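Side-chain contacts in Na Glutathione S-transferase 2 (Necator americanus, PDB 2ON5), which binds glutathione and, as a member of the glutathione S-transferase family, probably catalyses its conjugation to electrophilic compounds: residues V2-T7 against S72-F77; L14-R19 against K195-T200. One frame throughout, in Å; residues are numbered along the deposited sequence.

Contact 1. Residues V2-T7 against S72-F77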
ATOM      1  N   VAL A   2       8.323 -25.861  -8.321  1.00 21.95           N
ATOM      2  CA  VAL A   2       7.625 -24.915  -7.479  1.00 20.61           C
ATOM      3  C   VAL A   2       6.124 -24.925  -7.827  1.00 20.04           C
ATOM      4  O   VAL A   2       5.741 -25.027  -9.007  1.00 20.22           O
ATOM      5  CB  VAL A   2       8.210 -23.467  -7.583  1.00 20.42           C
ATOM      6  CG1 VAL A   2       8.032 -22.889  -8.983  1.00 20.20           C
ATOM      7  CG2 VAL A   2       7.590 -22.576  -6.564  1.00 21.17           C
ATOM      8  N   HIS A   3       5.298 -24.853  -6.795  1.00 20.16           N
ATOM      9  CA  HIS A   3       3.845 -24.758  -6.992  1.00 20.56           C
ATOM     10  C   HIS A   3       3.328 -23.447  -6.465  1.00 19.30           C
ATOM     11  O   HIS A   3       3.555 -23.102  -5.295  1.00 20.04           O
ATOM     12  CB  HIS A   3       3.097 -25.893  -6.288  1.00 21.15           C
ATOM     13  CG  HIS A   3       1.647 -25.950  -6.656  1.00 22.86           C
ATOM     14  ND1 HIS A   3       0.661 -25.335  -5.913  1.00 24.74           N
ATOM     15  CD2 HIS A   3       1.021 -26.512  -7.718  1.00 23.24           C
ATOM     16  CE1 HIS A   3      -0.516 -25.546  -6.482  1.00 22.88           C
ATOM     17  NE2 HIS A   3      -0.324 -26.249  -7.581  1.00 25.78           N
ATOM     18  N   TYR A   4       2.624 -22.726  -7.328  1.00 18.70           N
ATOM     19  CA  TYR A   4       1.872 -21.537  -6.929  1.00 18.35           C
ATOM     20  C   TYR A   4       0.360 -21.729  -6.975  1.00 18.00           C
ATOM     21  O   TYR A   4      -0.194 -22.283  -7.946  1.00 16.63           O
ATOM     22  CB  TYR A   4       2.217 -20.361  -7.825  1.00 18.95           C
ATOM     23  CG  TYR A   4       3.671 -19.935  -7.784  1.00 19.91           C
ATOM     24  CD1 TYR A   4       4.554 -20.317  -8.801  1.00 19.08           C
ATOM     25  CD2 TYR A   4       4.161 -19.152  -6.729  1.00 20.54           C
ATOM     26  CE1 TYR A   4       5.882 -19.919  -8.773  1.00 20.89           C
ATOM     27  CE2 TYR A   4       5.493 -18.742  -6.710  1.00 21.63           C
ATOM     28  CZ  TYR A   4       6.338 -19.138  -7.725  1.00 21.72           C
ATOM     29  OH  TYR A   4       7.659 -18.738  -7.714  1.00 24.55           O
ATOM     30  N   LYS A   5      -0.295 -21.254  -5.921  1.00 17.58           N
ATOM     31  CA  LYS A   5      -1.755 -21.222  -5.862  1.00 18.43           C
ATOM     32  C   LYS A   5      -2.181 -19.778  -5.586  1.00 18.29           C
ATOM     33  O   LYS A   5      -1.662 -19.145  -4.650  1.00 18.74           O
ATOM     34  CB  LYS A   5      -2.273 -22.142  -4.743  1.00 18.66           C
ATOM     35  CG  LYS A   5      -3.813 -22.171  -4.631  1.00 18.60           C
ATOM     36  CD  LYS A   5      -4.294 -23.225  -3.656  1.00 20.69           C
ATOM     37  CE  LYS A   5      -3.821 -22.918  -2.248  1.00 24.82           C
ATOM     38  NZ  LYS A   5      -4.681 -23.513  -1.184  1.00 26.28           N
ATOM     39  N   LEU A   6      -3.092 -19.246  -6.405  1.00 17.82           N
ATOM     40  CA  LEU A   6      -3.733 -17.980  -6.067  1.00 17.27           C
ATOM     41  C   LEU A   6      -5.193 -18.188  -5.719  1.00 16.91           C
ATOM     42  O   LEU A   6      -5.965 -18.735  -6.534  1.00 16.22           O
ATOM     43  CB  LEU A   6      -3.644 -16.998  -7.220  1.00 17.20           C
ATOM     44  CG  LEU A   6      -4.123 -15.565  -6.984  1.00 17.96           C
ATOM     45  CD1 LEU A   6      -3.198 -14.877  -5.945  1.00 18.53           C
ATOM     46  CD2 LEU A   6      -4.150 -14.832  -8.301  1.00 20.15           C
ATOM     47  N   THR A   7      -5.589 -17.714  -4.536  1.00 16.62           N
ATOM     48  CA  THR A   7      -7.008 -17.802  -4.135  1.00 16.03           C
ATOM     49  C   THR A   7      -7.655 -16.403  -4.120  1.00 15.93           C
ATOM     50  O   THR A   7      -7.105 -15.456  -3.529  1.00 14.66           O
ATOM     51  CB  THR A   7      -7.191 -18.502  -2.779  1.00 15.91           C
ATOM     52  OG1 THR A   7      -6.579 -19.804  -2.810  1.00 16.82           O
ATOM     53  CG2 THR A   7      -8.694 -18.658  -2.458  1.00 14.43           C
ATOM     54  N   SER A  72       6.654  -9.865  -9.092  1.00 14.63           N
ATOM     55  CA  SER A  72       7.273  -8.978 -10.065  1.00 16.10           C
ATOM     56  C   SER A  72       8.789  -8.929  -9.848  1.00 16.34           C
ATOM     57  O   SER A  72       9.549  -8.931 -10.801  1.00 16.79           O
ATOM     58  CB  SER A  72       6.693  -7.579  -9.980  1.00 15.30           C
ATOM     59  OG  SER A  72       5.356  -7.623 -10.428  1.00 16.92           O
ATOM     60  N   ARG A  73       9.224  -8.888  -8.595  1.00 16.59           N
ATOM     61  CA  ARG A  73      10.672  -8.957  -8.337  1.00 17.91           C
ATOM     62  C   ARG A  73      11.274 -10.253  -8.852  1.00 16.96           C
ATOM     63  O   ARG A  73      12.396 -10.269  -9.360  1.00 17.26           O
ATOM     64  CB  ARG A  73      10.977  -8.784  -6.860  1.00 17.27           C
ATOM     65  CG  ARG A  73      10.872  -7.319  -6.424  1.00 18.93           C
ATOM     66  CD  ARG A  73      11.530  -6.982  -5.079  1.00 22.85           C
ATOM     67  NE  ARG A  73      12.319  -8.055  -4.493  1.00 32.95           N
ATOM     68  CZ  ARG A  73      12.811  -8.033  -3.240  1.00 35.11           C
ATOM     69  NH1 ARG A  73      12.585  -6.993  -2.444  1.00 30.11           N
ATOM     70  NH2 ARG A  73      13.480  -9.082  -2.767  1.00 33.63           N
ATOM     71  N   LYS A  74      10.551 -11.350  -8.694  1.00 16.77           N
ATOM     72  CA  LYS A  74      11.064 -12.667  -9.123  1.00 17.76           C
ATOM     73  C   LYS A  74      11.143 -12.779 -10.662  1.00 17.45           C
ATOM     74  O   LYS A  74      12.060 -13.425 -11.229  1.00 17.85           O
ATOM     75  CB  LYS A  74      10.159 -13.770  -8.531  1.00 16.62           C
ATOM     76  CG  LYS A  74      10.619 -15.185  -8.791  1.00 20.05           C
ATOM     77  CD  LYS A  74       9.568 -16.174  -8.363  1.00 23.15           C
ATOM     78  CE  LYS A  74       9.358 -16.122  -6.853  1.00 24.20           C
ATOM     79  NZ  LYS A  74      10.437 -16.835  -6.152  1.00 29.92           N
ATOM     80  N   PHE A  75      10.200 -12.142 -11.348  1.00 17.05           N
ATOM     81  CA  PHE A  75      10.013 -12.393 -12.786  1.00 16.87           C
ATOM     82  C   PHE A  75      10.388 -11.239 -13.706  1.00 16.86           C
ATOM     83  O   PHE A  75      10.292 -11.379 -14.913  1.00 16.22           O
ATOM     84  CB  PHE A  75       8.548 -12.803 -13.082  1.00 16.45           C
ATOM     85  CG  PHE A  75       8.127 -14.116 -12.436  1.00 19.08           C
ATOM     86  CD1 PHE A  75       6.880 -14.231 -11.820  1.00 19.13           C
ATOM     87  CD2 PHE A  75       8.972 -15.219 -12.445  1.00 22.35           C
ATOM     88  CE1 PHE A  75       6.462 -15.429 -11.240  1.00 20.54           C
ATOM     89  CE2 PHE A  75       8.581 -16.444 -11.843  1.00 21.43           C
ATOM     90  CZ  PHE A  75       7.326 -16.540 -11.233  1.00 20.94           C
ATOM     91  N   GLY A  76      10.773 -10.098 -13.134  1.00 16.86           N
ATOM     92  CA  GLY A  76      11.370  -9.016 -13.924  1.00 17.90           C
ATOM     93  C   GLY A  76      10.424  -7.885 -14.280  1.00 18.03           C
ATOM     94  O   GLY A  76      10.675  -7.179 -15.256  1.00 18.42           O
ATOM     95  N   PHE A  77       9.364  -7.700 -13.475  1.00 16.95           N
ATOM     96  CA  PHE A  77       8.351  -6.644 -13.704  1.00 16.79           C
ATOM     97  C   PHE A  77       8.228  -5.619 -12.564  1.00 16.14           C
ATOM     98  O   PHE A  77       7.194  -4.985 -12.408  1.00 15.10           O
ATOM     99  CB  PHE A  77       6.992  -7.285 -13.961  1.00 16.45           C
ATOM    100  CG  PHE A  77       7.050  -8.344 -15.013  1.00 17.16           C
ATOM    101  CD1 PHE A  77       7.359  -8.003 -16.333  1.00 21.23           C
ATOM    102  CD2 PHE A  77       6.880  -9.661 -14.684  1.00 20.07           C
ATOM    103  CE1 PHE A  77       7.466  -8.991 -17.317  1.00 22.17           C
ATOM    104  CE2 PHE A  77       6.984 -10.660 -15.657  1.00 20.58           C
ATOM    105  CZ  PHE A  77       7.280 -10.316 -16.964  1.00 18.56           C
TER

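Contact 2. Residues L14-R19 against K195-T200. With GSH (glutathione), chain V; EDO (1,2-ethanediol), chain O.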
ATOM      1  N   LEU A  14      -8.905  -7.515  -7.367  1.00 19.12           N
ATOM      2  CA  LEU A  14      -7.533  -7.337  -6.874  1.00 19.51           C
ATOM      3  C   LEU A  14      -6.542  -8.407  -7.334  1.00 19.40           C
ATOM      4  O   LEU A  14      -5.330  -8.211  -7.210  1.00 19.43           O
ATOM      5  CB  LEU A  14      -7.519  -7.335  -5.347  1.00 19.76           C
ATOM      6  CG  LEU A  14      -8.407  -6.374  -4.559  1.00 22.04           C
ATOM      7  CD1 LEU A  14      -8.250  -6.664  -3.095  1.00 25.57           C
ATOM      8  CD2 LEU A  14      -8.025  -4.925  -4.848  1.00 22.79           C
ATOM      9  N   ALA A  15      -7.048  -9.550  -7.794  1.00 18.56           N
ATOM     10  CA  ALA A  15      -6.180 -10.654  -8.235  1.00 18.00           C
ATOM     11  C   ALA A  15      -5.651 -10.493  -9.653  1.00 17.42           C
ATOM     12  O   ALA A  15      -4.614 -11.054 -10.004  1.00 16.72           O
ATOM     13  CB  ALA A  15      -6.918 -11.982  -8.125  1.00 17.92           C
ATOM     14  N   GLU A  16      -6.373  -9.741 -10.479  1.00 16.76           N
ATOM     15  CA  GLU A  16      -6.104  -9.766 -11.906  1.00 16.58           C
ATOM     16  C   GLU A  16      -4.665  -9.376 -12.336  1.00 16.70           C
ATOM     17  O   GLU A  16      -4.050 -10.091 -13.151  1.00 15.81           O
ATOM     18  CB  GLU A  16      -7.179  -9.026 -12.681  1.00 17.10           C
ATOM     19  CG  GLU A  16      -7.043  -9.122 -14.204  1.00 17.07           C
ATOM     20  CD  GLU A  16      -7.114 -10.552 -14.765  1.00 20.04           C
ATOM     21  OE1 GLU A  16      -7.588 -11.477 -14.082  1.00 18.74           O
ATOM     22  OE2 GLU A  16      -6.705 -10.727 -15.917  1.00 17.08           O
ATOM     23  N   PRO A  17      -4.115  -8.276 -11.784  1.00 15.75           N
ATOM     24  CA  PRO A  17      -2.713  -7.988 -12.143  1.00 15.48           C
ATOM     25  C   PRO A  17      -1.747  -9.123 -11.776  1.00 15.30           C
ATOM     26  O   PRO A  17      -0.757  -9.297 -12.463  1.00 15.44           O
ATOM     27  CB  PRO A  17      -2.388  -6.714 -11.349  1.00 15.47           C
ATOM     28  CG  PRO A  17      -3.776  -6.050 -11.120  1.00 15.91           C
ATOM     29  CD  PRO A  17      -4.695  -7.230 -10.910  1.00 15.37           C
ATOM     30  N   ILE A  18      -2.047  -9.878 -10.722  1.00 14.98           N
ATOM     31  CA  ILE A  18      -1.192 -10.999 -10.277  1.00 15.32           C
ATOM     32  C   ILE A  18      -1.299 -12.125 -11.312  1.00 15.34           C
ATOM     33  O   ILE A  18      -0.289 -12.716 -11.742  1.00 14.15           O
ATOM     34  CB  ILE A  18      -1.615 -11.505  -8.882  1.00 15.75           C
ATOM     35  CG1 ILE A  18      -1.298 -10.466  -7.791  1.00 14.86           C
ATOM     36  CG2 ILE A  18      -0.962 -12.854  -8.552  1.00 15.01           C
ATOM     37  CD1 ILE A  18      -2.286 -10.537  -6.593  1.00 14.76           C
ATOM     38  N   ARG A  19      -2.524 -12.414 -11.730  1.00 15.27           N
ATOM     39  CA  ARG A  19      -2.710 -13.397 -12.799  1.00 15.48           C
ATOM     40  C   ARG A  19      -1.930 -12.970 -14.073  1.00 15.69           C
ATOM     41  O   ARG A  19      -1.478 -13.819 -14.846  1.00 15.08           O
ATOM     42  CB  ARG A  19      -4.189 -13.590 -13.132  1.00 15.12           C
ATOM     43  CG  ARG A  19      -5.042 -14.051 -11.964  1.00 14.06           C
ATOM     44  CD  ARG A  19      -6.416 -14.547 -12.442  1.00 14.50           C
ATOM     45  NE  ARG A  19      -7.320 -14.807 -11.333  1.00 14.91           N
ATOM     46  CZ  ARG A  19      -8.340 -14.032 -11.000  1.00 15.02           C
ATOM     47  NH1 ARG A  19      -8.541 -12.911 -11.672  1.00 17.50           N
ATOM     48  NH2 ARG A  19      -9.131 -14.364  -9.976  1.00 15.75           N
ATOM     49  N   LYS A 195      -2.042 -10.377 -24.169  1.00 22.29           N
ATOM     50  CA  LYS A 195      -3.147 -10.399 -25.147  1.00 23.37           C
ATOM     51  C   LYS A 195      -3.778 -11.797 -25.183  1.00 23.35           C
ATOM     52  O   LYS A 195      -5.006 -11.933 -25.182  1.00 22.75           O
ATOM     53  CB  LYS A 195      -2.648 -10.006 -26.532  1.00 23.42           C
ATOM     54  CG  LYS A 195      -3.757  -9.862 -27.579  1.00 26.90           C
ATOM     55  CD  LYS A 195      -3.178  -9.381 -28.890  1.00 29.06           C
ATOM     56  CE  LYS A 195      -4.253  -9.406 -29.979  1.00 32.77           C
ATOM     57  NZ  LYS A 195      -3.863  -8.559 -31.139  1.00 37.01           N
ATOM     58  N   LYS A 196      -2.932 -12.821 -25.151  1.00 23.05           N
ATOM     59  CA  LYS A 196      -3.422 -14.202 -25.135  1.00 23.60           C
ATOM     60  C   LYS A 196      -4.225 -14.490 -23.868  1.00 22.80           C
ATOM     61  O   LYS A 196      -5.310 -15.072 -23.943  1.00 22.87           O
ATOM     62  CB  LYS A 196      -2.267 -15.196 -25.282  1.00 23.71           C
ATOM     63  CG  LYS A 196      -2.710 -16.668 -25.308  1.00 26.89           C
ATOM     64  CD  LYS A 196      -1.543 -17.539 -25.722  1.00 33.96           C
ATOM     65  CE  LYS A 196      -1.789 -19.025 -25.413  1.00 35.36           C
ATOM     66  NZ  LYS A 196      -0.503 -19.741 -25.605  1.00 37.58           N
ATOM     67  N   TRP A 197      -3.711 -14.075 -22.708  1.00 22.33           N
ATOM     68  CA  TRP A 197      -4.441 -14.253 -21.429  1.00 21.51           C
ATOM     69  C   TRP A 197      -5.806 -13.546 -21.454  1.00 21.96           C
ATOM     70  O   TRP A 197      -6.805 -14.091 -20.992  1.00 21.83           O
ATOM     71  CB  TRP A 197      -3.624 -13.771 -20.206  1.00 20.90           C
ATOM     72  CG  TRP A 197      -4.472 -13.681 -18.922  1.00 20.16           C
ATOM     73  CD1 TRP A 197      -4.821 -12.545 -18.243  1.00 19.98           C
ATOM     74  CD2 TRP A 197      -5.088 -14.778 -18.204  1.00 19.78           C
ATOM     75  NE1 TRP A 197      -5.606 -12.865 -17.140  1.00 18.19           N
ATOM     76  CE2 TRP A 197      -5.786 -14.226 -17.103  1.00 19.40           C
ATOM     77  CE3 TRP A 197      -5.125 -16.165 -18.400  1.00 20.88           C
ATOM     78  CZ2 TRP A 197      -6.507 -15.022 -16.187  1.00 20.24           C
ATOM     79  CZ3 TRP A 197      -5.839 -16.965 -17.475  1.00 20.24           C
ATOM     80  CH2 TRP A 197      -6.526 -16.383 -16.392  1.00 20.15           C
ATOM     81  N   ILE A 198      -5.826 -12.322 -21.962  1.00 21.88           N
ATOM     82  CA  ILE A 198      -7.065 -11.540 -22.054  1.00 22.89           C
ATOM     83  C   ILE A 198      -8.102 -12.223 -22.969  1.00 23.60           C
ATOM     84  O   ILE A 198      -9.315 -12.188 -22.692  1.00 23.00           O
ATOM     85  CB  ILE A 198      -6.765 -10.091 -22.485  1.00 22.91           C
ATOM     86  CG1 ILE A 198      -5.982  -9.390 -21.369  1.00 21.96           C
ATOM     87  CG2 ILE A 198      -8.064  -9.322 -22.826  1.00 20.92           C
ATOM     88  CD1 ILE A 198      -5.381  -8.105 -21.791  1.00 21.76           C
ATOM     89  N   GLU A 199      -7.617 -12.877 -24.022  1.00 24.57           N
ATOM     90  CA  GLU A 199      -8.484 -13.637 -24.943  1.00 26.23           C
ATOM     91  C   GLU A 199      -9.127 -14.876 -24.329  1.00 26.62           C
ATOM     92  O   GLU A 199     -10.182 -15.323 -24.792  1.00 26.65           O
ATOM     93  CB  GLU A 199      -7.698 -14.061 -26.182  1.00 26.09           C
ATOM     94  CG  GLU A 199      -7.370 -12.900 -27.064  1.00 28.90           C
ATOM     95  CD  GLU A 199      -6.380 -13.216 -28.156  1.00 33.42           C
ATOM     96  OE1 GLU A 199      -6.289 -12.402 -29.121  1.00 34.12           O
ATOM     97  OE2 GLU A 199      -5.674 -14.247 -28.048  1.00 33.90           O
ATOM     98  N   THR A 200      -8.479 -15.451 -23.320  1.00 25.99           N
ATOM     99  CA  THR A 200      -8.903 -16.745 -22.774  1.00 25.83           C
ATOM    100  C   THR A 200      -9.407 -16.726 -21.321  1.00 24.74           C
ATOM    101  O   THR A 200     -10.011 -17.714 -20.850  1.00 24.10           O
ATOM    102  CB  THR A 200      -7.780 -17.798 -22.903  1.00 26.05           C
ATOM    103  OG1 THR A 200      -6.647 -17.394 -22.140  1.00 28.19           O
ATOM    104  CG2 THR A 200      -7.336 -17.951 -24.366  1.00 27.10           C
TER
HETATM  105  N1  GSH V 999      -5.399  -4.324   1.049  1.00 32.71           N
HETATM  106  CA1 GSH V 999      -6.313  -5.231   0.313  1.00 34.51           C
HETATM  107  C1  GSH V 999      -5.529  -6.016  -0.734  1.00 30.29           C
HETATM  108  O11 GSH V 999      -5.022  -5.312  -1.633  1.00 31.78           O
HETATM  109  O12 GSH V 999      -5.367  -7.270  -0.754  1.00 24.84           O
HETATM  110  CB1 GSH V 999      -7.204  -6.069   1.234  1.00 35.85           C
HETATM  111  CG1 GSH V 999      -7.920  -7.214   0.524  1.00 36.37           C
HETATM  112  CD1 GSH V 999      -9.442  -7.130   0.564  1.00 38.73           C
HETATM  113  OE1 GSH V 999     -10.141  -5.930   0.873  1.00 38.24           O
HETATM  114  N2  GSH V 999     -10.027  -8.296   0.279  1.00 39.21           N
HETATM  115  CA2 GSH V 999     -11.360  -8.530  -0.258  1.00 37.89           C
HETATM  116  C2  GSH V 999     -12.051  -9.609   0.543  1.00 37.07           C
HETATM  117  O2  GSH V 999     -11.327 -10.608   1.241  1.00 29.69           O
HETATM  118  CB2 GSH V 999     -11.249  -8.954  -1.714  1.00 38.71           C
HETATM  119  SG2 GSH V 999     -11.628  -7.670  -2.945  1.00 41.91           S
HETATM  120  N3  GSH V 999     -13.381  -9.559   0.600  1.00 38.29           N
HETATM  121  CA3 GSH V 999     -14.133 -10.461   1.451  1.00 40.90           C
HETATM  122  C3  GSH V 999     -13.949 -10.274   2.944  1.00 41.99           C
HETATM  123  O31 GSH V 999     -13.342  -9.278   3.397  1.00 44.17           O
HETATM  124  O32 GSH V 999     -14.411 -11.113   3.751  1.00 41.62           O
HETATM  125  C1  EDO O 425      -3.240  -4.773  -7.208  1.00 31.89           C
HETATM  126  O1  EDO O 425      -4.401  -5.199  -6.487  1.00 33.60           O
HETATM  127  C2  EDO O 425      -2.141  -5.812  -7.045  1.00 29.94           C
HETATM  128  O2  EDO O 425      -2.681  -7.029  -7.552  1.00 30.90           O

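Contact 1. Residues V2-T7 against S72-F77
Tyr4 and Lys74 meet because their first torsions send two long side chains at each other from opposite directions. In Tyr4, chi1 of -61° sets CG anti to the carbonyl carbon and beside the backbone N, and the ring runs out from the strand toward helix 64-75. Lys74 has CG anti to its own backbone N (chi1 -175°), and its chain stays extended until a bend at chi3 turns CE beside the phenol oxygen and another at chi4 turns NZ. The meeting is therefore between a hydroxyl and methylenes: Tyr4 OH lies 3.2 Å from Lys74 CE and 3.3 Å from Lys74 CD, and CE arrives at the ring's edge, near its plane. The ammonium group stands slightly farther off, with Lys74 NZ 3.7 Å from Tyr4 OH, and no hydrogen bond crosses between the segments. NZ has instead a weak hydrogen bond to Tyr70 OH, one turn back on its own helix, and a long, weak ion pair with Glu56.

Phe75 adds a looser apolar touch, its CZ 4.4 Å from Tyr4 CE1. One face of the Phe75 ring is covered near the rim by Lys74 CG, 3.8 Å above the plane, and the ring also reaches Ala25 of helix 16-25. The helix ends here, and Gly76 leaves it with positive phi.

Tyr4 itself is buried, packed against Phe22, Leu54 and Tyr29, whereas Lys74 is exposed. The contact thus joins the first strand of the thioredoxin-like domain to the end of helix 64-75. With no hydrogen bond across and only weak polar links for the ammonium group, the two segments meet here through shape and van der Waals packing, the methylenes of a lysine lying against a buried tyrosine's hydroxyl at the ring's edge.

Contact 2. Residues L14-R19 against K195-T200
Trp197, which loses the most surface to this contact, gives its indole N-H to Glu16 and lays its six-membered ring beside Arg19. The bond from Trp197 NE1 to Glu16 OE2 is 2.7 Å long and fairly straight, 157° at the hydrogen. It uses the syn side of OE2, somewhat out of the carboxylate plane, while the oxygen lies close to the indole plane; the two flat groups are only 14° apart. A bend at chi2 (61°) in Glu16 turns the carboxylate toward the tryptophan.

The other oxygen, Glu16 OE1, takes a salt bridge from Arg19 NH1 at 3.0 Å, lying at the guanidinium edge and in its plane. Arg201 pairs with OE2, so both carboxylate oxygens are gripped, and the two arginines would probably stabilise the negative charge of Glu16. Arg19 extends past the indole, with CD 3.8 Å from Trp197 CZ2, and its NE pairs with Asp31.

At the start of the same segment, Leu14 CD1 packs 3.5 Å from the glutathione sulfur SG2. The contact thus ties helix 16-25 of the thioredoxin-like domain to helix 192-200 of the helical domain, with strand 4-9 packing against Arg19 and helix 155-168 against Glu16.

Contact 2 is buried, about 9 Å between its centre and that of the chain, against about 15 Å for the partly buried contact 1. Their chemistry follows their place: a charged and hydrogen-bonded network is enclosed where the two domains meet in contact 2, while contact 1 relies on apolar and van der Waals packing within the thioredoxin-like domain, between an inner strand of the sheet and the end of helix 64-75. Strand 4-9 and helix 16-25 follow each other in the chain, and the two contacts touch: Leu6 CD2 packs 3.8 Å from Ile18 CG2 and also meets Ala15 and Arg19. Helix 64-75 also touches Leu14 and Ile18 of contact 2, through residues earlier in the helix.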